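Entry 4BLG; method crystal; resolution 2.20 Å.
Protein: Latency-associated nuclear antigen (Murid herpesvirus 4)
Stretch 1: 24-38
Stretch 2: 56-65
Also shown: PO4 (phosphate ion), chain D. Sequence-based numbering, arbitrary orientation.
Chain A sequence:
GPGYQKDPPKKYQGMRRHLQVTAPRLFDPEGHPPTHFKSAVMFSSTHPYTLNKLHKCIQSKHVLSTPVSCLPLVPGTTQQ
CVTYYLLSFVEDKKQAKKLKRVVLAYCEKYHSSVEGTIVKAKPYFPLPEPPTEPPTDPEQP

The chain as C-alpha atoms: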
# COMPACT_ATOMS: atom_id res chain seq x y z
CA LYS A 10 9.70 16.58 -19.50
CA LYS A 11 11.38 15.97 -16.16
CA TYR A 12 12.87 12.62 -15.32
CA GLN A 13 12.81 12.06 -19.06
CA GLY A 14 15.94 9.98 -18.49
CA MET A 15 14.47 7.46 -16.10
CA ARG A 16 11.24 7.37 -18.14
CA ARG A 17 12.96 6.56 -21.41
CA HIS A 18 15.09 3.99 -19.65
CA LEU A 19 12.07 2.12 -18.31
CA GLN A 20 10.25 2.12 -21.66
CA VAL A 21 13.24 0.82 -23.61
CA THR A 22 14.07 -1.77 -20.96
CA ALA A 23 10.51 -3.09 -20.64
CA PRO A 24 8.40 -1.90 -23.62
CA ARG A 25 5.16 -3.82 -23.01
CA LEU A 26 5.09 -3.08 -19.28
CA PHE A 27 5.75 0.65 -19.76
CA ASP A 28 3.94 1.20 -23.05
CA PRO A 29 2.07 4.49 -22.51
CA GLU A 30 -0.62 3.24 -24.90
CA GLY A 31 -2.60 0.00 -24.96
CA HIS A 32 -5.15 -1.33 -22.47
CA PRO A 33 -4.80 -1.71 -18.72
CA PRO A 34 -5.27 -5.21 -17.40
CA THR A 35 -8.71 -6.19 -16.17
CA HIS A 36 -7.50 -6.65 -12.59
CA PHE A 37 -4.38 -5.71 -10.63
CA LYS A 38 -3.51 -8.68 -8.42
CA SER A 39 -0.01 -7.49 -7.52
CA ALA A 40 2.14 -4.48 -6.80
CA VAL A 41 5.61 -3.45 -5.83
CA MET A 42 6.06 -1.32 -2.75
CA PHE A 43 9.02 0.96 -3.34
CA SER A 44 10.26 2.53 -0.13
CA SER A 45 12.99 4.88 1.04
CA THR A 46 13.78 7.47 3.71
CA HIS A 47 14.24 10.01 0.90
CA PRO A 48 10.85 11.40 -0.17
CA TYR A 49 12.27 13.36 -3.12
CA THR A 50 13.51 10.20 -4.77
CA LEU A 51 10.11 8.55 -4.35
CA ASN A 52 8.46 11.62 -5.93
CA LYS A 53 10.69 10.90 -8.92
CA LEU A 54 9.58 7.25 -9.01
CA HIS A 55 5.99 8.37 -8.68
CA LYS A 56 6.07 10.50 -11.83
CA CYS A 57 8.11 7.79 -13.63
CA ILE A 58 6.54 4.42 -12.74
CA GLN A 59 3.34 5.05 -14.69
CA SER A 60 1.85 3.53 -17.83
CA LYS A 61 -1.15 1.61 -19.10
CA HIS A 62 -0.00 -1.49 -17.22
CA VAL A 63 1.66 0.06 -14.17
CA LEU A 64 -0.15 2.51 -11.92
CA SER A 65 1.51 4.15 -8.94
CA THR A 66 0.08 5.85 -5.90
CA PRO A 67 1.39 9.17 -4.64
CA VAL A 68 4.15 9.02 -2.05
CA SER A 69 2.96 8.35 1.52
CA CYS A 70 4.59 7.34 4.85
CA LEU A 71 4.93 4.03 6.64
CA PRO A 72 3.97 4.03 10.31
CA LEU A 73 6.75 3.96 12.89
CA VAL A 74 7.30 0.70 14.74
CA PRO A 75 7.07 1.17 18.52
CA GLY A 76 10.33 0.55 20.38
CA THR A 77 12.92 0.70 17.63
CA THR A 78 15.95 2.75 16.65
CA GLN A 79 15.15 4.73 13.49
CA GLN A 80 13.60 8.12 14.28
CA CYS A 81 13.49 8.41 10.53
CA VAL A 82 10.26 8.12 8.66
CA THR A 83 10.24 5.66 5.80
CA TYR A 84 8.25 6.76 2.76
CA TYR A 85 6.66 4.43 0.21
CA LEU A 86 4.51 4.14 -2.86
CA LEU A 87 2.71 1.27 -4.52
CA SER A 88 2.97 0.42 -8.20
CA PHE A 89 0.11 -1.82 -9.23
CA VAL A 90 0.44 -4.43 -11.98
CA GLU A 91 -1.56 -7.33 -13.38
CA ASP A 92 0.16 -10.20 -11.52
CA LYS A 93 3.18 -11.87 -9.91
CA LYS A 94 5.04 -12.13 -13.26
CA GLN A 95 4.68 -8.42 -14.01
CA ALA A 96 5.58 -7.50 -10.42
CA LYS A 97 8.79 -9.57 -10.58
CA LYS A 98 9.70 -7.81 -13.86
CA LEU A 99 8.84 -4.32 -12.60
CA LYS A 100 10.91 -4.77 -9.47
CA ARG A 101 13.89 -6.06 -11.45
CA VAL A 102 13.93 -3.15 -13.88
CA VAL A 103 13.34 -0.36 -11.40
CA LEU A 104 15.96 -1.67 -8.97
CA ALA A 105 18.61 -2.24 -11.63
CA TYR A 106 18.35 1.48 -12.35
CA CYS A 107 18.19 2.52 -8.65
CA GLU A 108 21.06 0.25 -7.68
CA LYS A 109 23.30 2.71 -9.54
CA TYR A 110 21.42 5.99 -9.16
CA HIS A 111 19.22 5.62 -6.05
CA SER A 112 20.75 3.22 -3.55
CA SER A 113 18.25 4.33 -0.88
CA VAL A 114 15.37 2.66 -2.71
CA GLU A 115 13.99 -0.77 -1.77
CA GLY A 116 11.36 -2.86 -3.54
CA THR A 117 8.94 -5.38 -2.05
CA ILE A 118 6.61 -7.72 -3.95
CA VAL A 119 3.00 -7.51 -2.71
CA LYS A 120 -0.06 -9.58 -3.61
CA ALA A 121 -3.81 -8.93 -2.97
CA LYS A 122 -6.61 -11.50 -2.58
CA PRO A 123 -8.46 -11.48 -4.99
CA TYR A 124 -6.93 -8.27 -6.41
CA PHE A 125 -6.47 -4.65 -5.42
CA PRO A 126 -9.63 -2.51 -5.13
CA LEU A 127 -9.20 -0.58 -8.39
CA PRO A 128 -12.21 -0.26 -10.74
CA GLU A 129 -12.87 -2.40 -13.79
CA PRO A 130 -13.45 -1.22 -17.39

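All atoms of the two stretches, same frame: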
# COMPACT_ATOMS: atom_id res chain seq x y z
N PRO A 24 9.34 -2.58 -22.72
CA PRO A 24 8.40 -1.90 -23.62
C PRO A 24 6.93 -2.20 -23.36
O PRO A 24 6.13 -1.27 -23.30
CB PRO A 24 8.80 -2.41 -25.01
CG PRO A 24 10.18 -2.90 -24.86
CD PRO A 24 10.31 -3.40 -23.46
N ARG A 25 6.56 -3.47 -23.24
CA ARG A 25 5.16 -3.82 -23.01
C ARG A 25 4.68 -3.28 -21.66
O ARG A 25 3.64 -2.63 -21.57
CB ARG A 25 4.95 -5.34 -23.07
CG ARG A 25 5.06 -5.91 -24.49
CD ARG A 25 5.10 -7.44 -24.51
NE ARG A 25 6.11 -7.98 -23.60
CZ ARG A 25 6.27 -9.28 -23.33
NH1 ARG A 25 5.49 -10.19 -23.89
NH2 ARG A 25 7.22 -9.66 -22.48
N LEU A 26 5.46 -3.53 -20.61
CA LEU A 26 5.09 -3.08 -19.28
C LEU A 26 4.90 -1.56 -19.21
O LEU A 26 3.95 -1.08 -18.59
CB LEU A 26 6.14 -3.52 -18.26
CG LEU A 26 5.80 -3.24 -16.79
CD1 LEU A 26 4.49 -3.91 -16.39
CD2 LEU A 26 6.94 -3.70 -15.88
N PHE A 27 5.78 -0.81 -19.87
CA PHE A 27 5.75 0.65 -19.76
C PHE A 27 5.20 1.37 -20.98
O PHE A 27 5.28 2.59 -21.06
CB PHE A 27 7.13 1.19 -19.42
CG PHE A 27 7.51 0.99 -17.99
CD1 PHE A 27 7.11 1.90 -17.03
CD2 PHE A 27 8.23 -0.12 -17.60
CE1 PHE A 27 7.44 1.72 -15.71
CE2 PHE A 27 8.57 -0.31 -16.28
CZ PHE A 27 8.18 0.61 -15.33
N ASP A 28 4.65 0.61 -21.92
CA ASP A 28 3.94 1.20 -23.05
C ASP A 28 2.92 2.21 -22.53
O ASP A 28 2.05 1.85 -21.75
CB ASP A 28 3.21 0.11 -23.82
CG ASP A 28 2.85 0.54 -25.22
OD1 ASP A 28 2.75 1.77 -25.44
OD2 ASP A 28 2.66 -0.34 -26.10
N PRO A 29 3.03 3.48 -22.97
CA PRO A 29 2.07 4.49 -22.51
C PRO A 29 0.72 4.37 -23.21
O PRO A 29 -0.24 5.04 -22.81
CB PRO A 29 2.75 5.82 -22.87
CG PRO A 29 4.04 5.46 -23.57
CD PRO A 29 3.95 4.03 -23.97
N GLU A 30 0.65 3.54 -24.24
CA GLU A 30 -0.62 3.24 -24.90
C GLU A 30 -0.92 1.75 -24.76
O GLU A 30 -0.09 0.98 -24.26
CB GLU A 30 -0.58 3.66 -26.38
CG GLU A 30 -0.40 5.17 -26.56
CD GLU A 30 -1.69 5.95 -26.32
OE1 GLU A 30 -2.73 5.32 -26.03
OE2 GLU A 30 -1.65 7.20 -26.41
N GLY A 31 -2.11 1.35 -25.18
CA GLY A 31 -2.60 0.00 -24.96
C GLY A 31 -3.73 0.00 -23.94
O GLY A 31 -4.32 1.05 -23.65
N HIS A 32 -4.03 -1.17 -23.39
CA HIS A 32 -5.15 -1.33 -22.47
C HIS A 32 -4.69 -1.82 -21.11
O HIS A 32 -3.89 -2.76 -21.03
CB HIS A 32 -6.16 -2.32 -23.04
CG HIS A 32 -6.82 -1.84 -24.30
ND1 HIS A 32 -6.46 -2.30 -25.55
CD2 HIS A 32 -7.81 -0.94 -24.50
CE1 HIS A 32 -7.21 -1.70 -26.46
NE2 HIS A 32 -8.03 -0.87 -25.85
N PRO A 33 -5.20 -1.21 -20.04
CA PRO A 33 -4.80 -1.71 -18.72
C PRO A 33 -5.33 -3.11 -18.53
O PRO A 33 -6.27 -3.50 -19.22
CB PRO A 33 -5.49 -0.74 -17.75
CG PRO A 33 -6.65 -0.22 -18.50
CD PRO A 33 -6.25 -0.18 -19.95
N PRO A 34 -4.73 -3.87 -17.63
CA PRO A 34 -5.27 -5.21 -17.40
C PRO A 34 -6.62 -5.10 -16.72
O PRO A 34 -6.99 -4.04 -16.21
CB PRO A 34 -4.24 -5.84 -16.46
CG PRO A 34 -3.66 -4.68 -15.72
CD PRO A 34 -3.66 -3.52 -16.67
N THR A 35 -7.36 -6.20 -16.71
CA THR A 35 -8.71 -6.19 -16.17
C THR A 35 -8.66 -6.05 -14.65
O THR A 35 -9.48 -5.35 -14.07
CB THR A 35 -9.45 -7.46 -16.54
OG1 THR A 35 -9.50 -7.56 -17.97
CG2 THR A 35 -10.87 -7.45 -15.97
N HIS A 36 -7.68 -6.71 -14.04
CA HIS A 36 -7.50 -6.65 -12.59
C HIS A 36 -6.02 -6.54 -12.24
O HIS A 36 -5.16 -7.04 -12.96
CB HIS A 36 -8.07 -7.90 -11.91
CG HIS A 36 -9.55 -8.08 -12.11
ND1 HIS A 36 -10.45 -7.05 -11.92
CD2 HIS A 36 -10.27 -9.16 -12.48
CE1 HIS A 36 -11.67 -7.50 -12.16
NE2 HIS A 36 -11.59 -8.77 -12.50
N PHE A 37 -5.74 -5.87 -11.13
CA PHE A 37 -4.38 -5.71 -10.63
C PHE A 37 -4.21 -6.56 -9.38
O PHE A 37 -4.59 -6.14 -8.29
CB PHE A 37 -4.12 -4.24 -10.29
CG PHE A 37 -4.12 -3.34 -11.48
CD1 PHE A 37 -5.31 -2.83 -11.99
CD2 PHE A 37 -2.93 -3.00 -12.11
CE1 PHE A 37 -5.31 -2.01 -13.10
CE2 PHE A 37 -2.93 -2.16 -13.22
CZ PHE A 37 -4.12 -1.66 -13.71
N LYS A 38 -3.65 -7.75 -9.54
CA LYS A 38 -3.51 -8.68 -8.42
C LYS A 38 -2.23 -8.44 -7.62
O LYS A 38 -2.11 -8.91 -6.48
CB LYS A 38 -3.54 -10.13 -8.92
CG LYS A 38 -4.85 -10.54 -9.57
CD LYS A 38 -4.85 -12.01 -9.97
CE LYS A 38 -6.26 -12.49 -10.28
NZ LYS A 38 -6.39 -13.98 -10.23
N LYS A 56 6.35 9.95 -10.50
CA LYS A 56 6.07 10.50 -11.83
C LYS A 56 6.52 9.50 -12.92
O LYS A 56 5.94 9.43 -13.99
CB LYS A 56 6.68 11.91 -12.05
CG LYS A 56 6.16 13.07 -11.12
CD LYS A 56 4.82 13.76 -11.52
CE LYS A 56 4.46 14.84 -10.48
NZ LYS A 56 3.03 14.91 -10.05
N CYS A 57 7.55 8.70 -12.63
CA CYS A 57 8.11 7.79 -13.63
C CYS A 57 7.47 6.41 -13.79
O CYS A 57 7.34 5.91 -14.90
CB CYS A 57 9.61 7.61 -13.39
SG CYS A 57 10.56 9.09 -13.75
N ILE A 58 7.10 5.77 -12.68
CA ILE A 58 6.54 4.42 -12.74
C ILE A 58 5.04 4.49 -13.00
O ILE A 58 4.20 4.23 -12.12
CB ILE A 58 6.84 3.62 -11.47
CG1 ILE A 58 8.36 3.55 -11.26
CG2 ILE A 58 6.28 2.21 -11.56
CD1 ILE A 58 8.79 3.04 -9.89
N GLN A 59 4.71 4.87 -14.24
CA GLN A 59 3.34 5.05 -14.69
C GLN A 59 3.23 4.61 -16.14
O GLN A 59 4.10 4.91 -16.96
CB GLN A 59 2.93 6.52 -14.59
CG GLN A 59 3.04 7.12 -13.20
CD GLN A 59 1.98 6.59 -12.24
OE1 GLN A 59 1.18 5.72 -12.59
NE2 GLN A 59 1.98 7.13 -11.02
N SER A 60 2.15 3.91 -16.46
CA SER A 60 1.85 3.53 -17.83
C SER A 60 0.46 2.92 -17.87
O SER A 60 -0.30 3.01 -16.90
CB SER A 60 2.87 2.52 -18.36
OG SER A 60 2.64 1.25 -17.79
N LYS A 61 0.13 2.27 -18.98
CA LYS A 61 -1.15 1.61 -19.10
C LYS A 61 -1.21 0.34 -18.25
O LYS A 61 -2.29 -0.12 -17.89
CB LYS A 61 -1.44 1.27 -20.56
CG LYS A 61 -2.70 1.90 -21.10
CD LYS A 61 -2.60 3.41 -21.11
CE LYS A 61 -3.79 4.02 -21.83
NZ LYS A 61 -3.61 5.48 -22.07
N HIS A 62 -0.05 -0.22 -17.94
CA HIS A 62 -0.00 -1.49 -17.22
C HIS A 62 0.62 -1.39 -15.84
O HIS A 62 0.70 -2.38 -15.11
CB HIS A 62 0.74 -2.53 -18.05
CG HIS A 62 0.02 -2.94 -19.29
ND1 HIS A 62 -0.25 -2.06 -20.32
CD2 HIS A 62 -0.50 -4.13 -19.68
CE1 HIS A 62 -0.90 -2.69 -21.28
NE2 HIS A 62 -1.06 -3.95 -20.92
N VAL A 63 1.07 -0.19 -15.47
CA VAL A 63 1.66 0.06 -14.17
C VAL A 63 1.08 1.35 -13.66
O VAL A 63 1.21 2.38 -14.31
CB VAL A 63 3.20 0.24 -14.22
CG1 VAL A 63 3.80 0.12 -12.83
CG2 VAL A 63 3.83 -0.76 -15.17
N LEU A 64 0.42 1.31 -12.51
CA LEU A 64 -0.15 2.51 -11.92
C LEU A 64 0.41 2.70 -10.53
O LEU A 64 0.41 1.77 -9.73
CB LEU A 64 -1.67 2.40 -11.85
CG LEU A 64 -2.36 1.92 -13.13
CD1 LEU A 64 -3.85 1.81 -12.90
CD2 LEU A 64 -2.08 2.83 -14.31
N SER A 65 0.91 3.89 -10.24
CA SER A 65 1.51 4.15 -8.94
C SER A 65 0.76 5.20 -8.14
O SER A 65 0.28 6.20 -8.67
CB SER A 65 2.97 4.54 -9.07
OG SER A 65 3.74 3.48 -9.60
P PO4 D . 8.40 -6.17 -21.56
O1 PO4 D . 9.90 -6.33 -21.52
O2 PO4 D . 7.97 -5.12 -20.57
O3 PO4 D . 7.92 -5.74 -22.92
O4 PO4 D . 7.78 -7.49 -21.19

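Stretch 1 opens with a weakly bonded helical turn at about residues 24–27 and continues as an irregular, proline-rich chain. Stretch 2 carries the last residues of a helix, leaves helical backbone angles at Ile58, and reaches a strand that includes Leu64 and Ser65. Between these elements the loop of stretch 2 turns back on itself, with Ser60 N donating to Val63 O at 2.8 Å. The two stretches approach most closely, by their CA atoms, at Pro29 and Ser60 (4.8 Å) and at Pro33 and Lys61 (4.9 Å), so that residues 29–33 bow around Lys61. Together the stretches bury 738 Å², both sides summed.

Direct backbone pairing is sparse. Lys61 N points almost straight at Asp28 O, with an angle of 169° at the hydrogen, but the 3.4 Å separation makes this a weak hydrogen bond. Further along, Pro33 CA lies 3.1 Å from Lys61 O in a CA-H...O contact; proline, lacking an amide hydrogen, cannot offer this carbonyl a conventional backbone donor. Gly31 has phi/psi of 110/-163, angles at which a CB would be jammed against the preceding carbonyl oxygen.

Ser60 provides the strongest polar link. Its side chain, in the p rotamer, points toward stretch 1, and Ser60 OG donates to Leu26 O at 2.8 Å. The same oxygen accepts from within its own loop: His62 N lies 3.1 Å from Ser60 OG, and Val63 N, also 3.1 Å from Ser60 OG, makes a weak bond at 127°. One hydroxyl thus ties the helical turn to the loop while bonding within the loop itself.

Lys61 loses the most surface to the other stretch. Its aliphatic chain runs along the backbone of stretch 1, where Lys61 CG is 3.1 Å from Gly31 O and Lys61 CD is 3.3 Å from Pro29 O. At its end, Lys61 NZ makes a weak hydrogen bond to Pro29 O (3.5 Å); Glu30 OE1, 4.1 Å from Lys61 NZ, is too distant for a salt bridge. Within stretch 1, Glu30 N donates to Asp28 OD1 at 3.0 Å.

The His62 ring has Arg25 O over one face, 4.1 Å from His62 ND1. His32 O comes within 3.1 Å of His62 NE2, yet the angle is too poor for a hydrogen bond.

Apolar contacts fill the buried side. Leu26 CB points away from stretch 2, but the end of the side chain comes nearer and brings Leu26 CD1 to 3.4 Å from Val63 CG2. Val63 CG2 also lies over one face of the Phe27 ring, 4.4 Å from Phe27 CE1, while Ile58 CA and Gln59 O lie at the ring's edge. Farther along, Phe37 points toward stretch 2 and packs Phe37 CZ against Leu64 CD1 at 3.6 Å.

A phosphate, probably from the crystallisation liquor, binds the helical turn: Arg25 N donates to PO4 O3 at 2.7 Å, Leu26 N to PO4 O2 at 3.0 Å and Arg25 NH2 to PO4 O4 at 2.6 Å. The end of the Arg25 side chain, hydrogen-bonded to this phosphate, leads away from stretch 2.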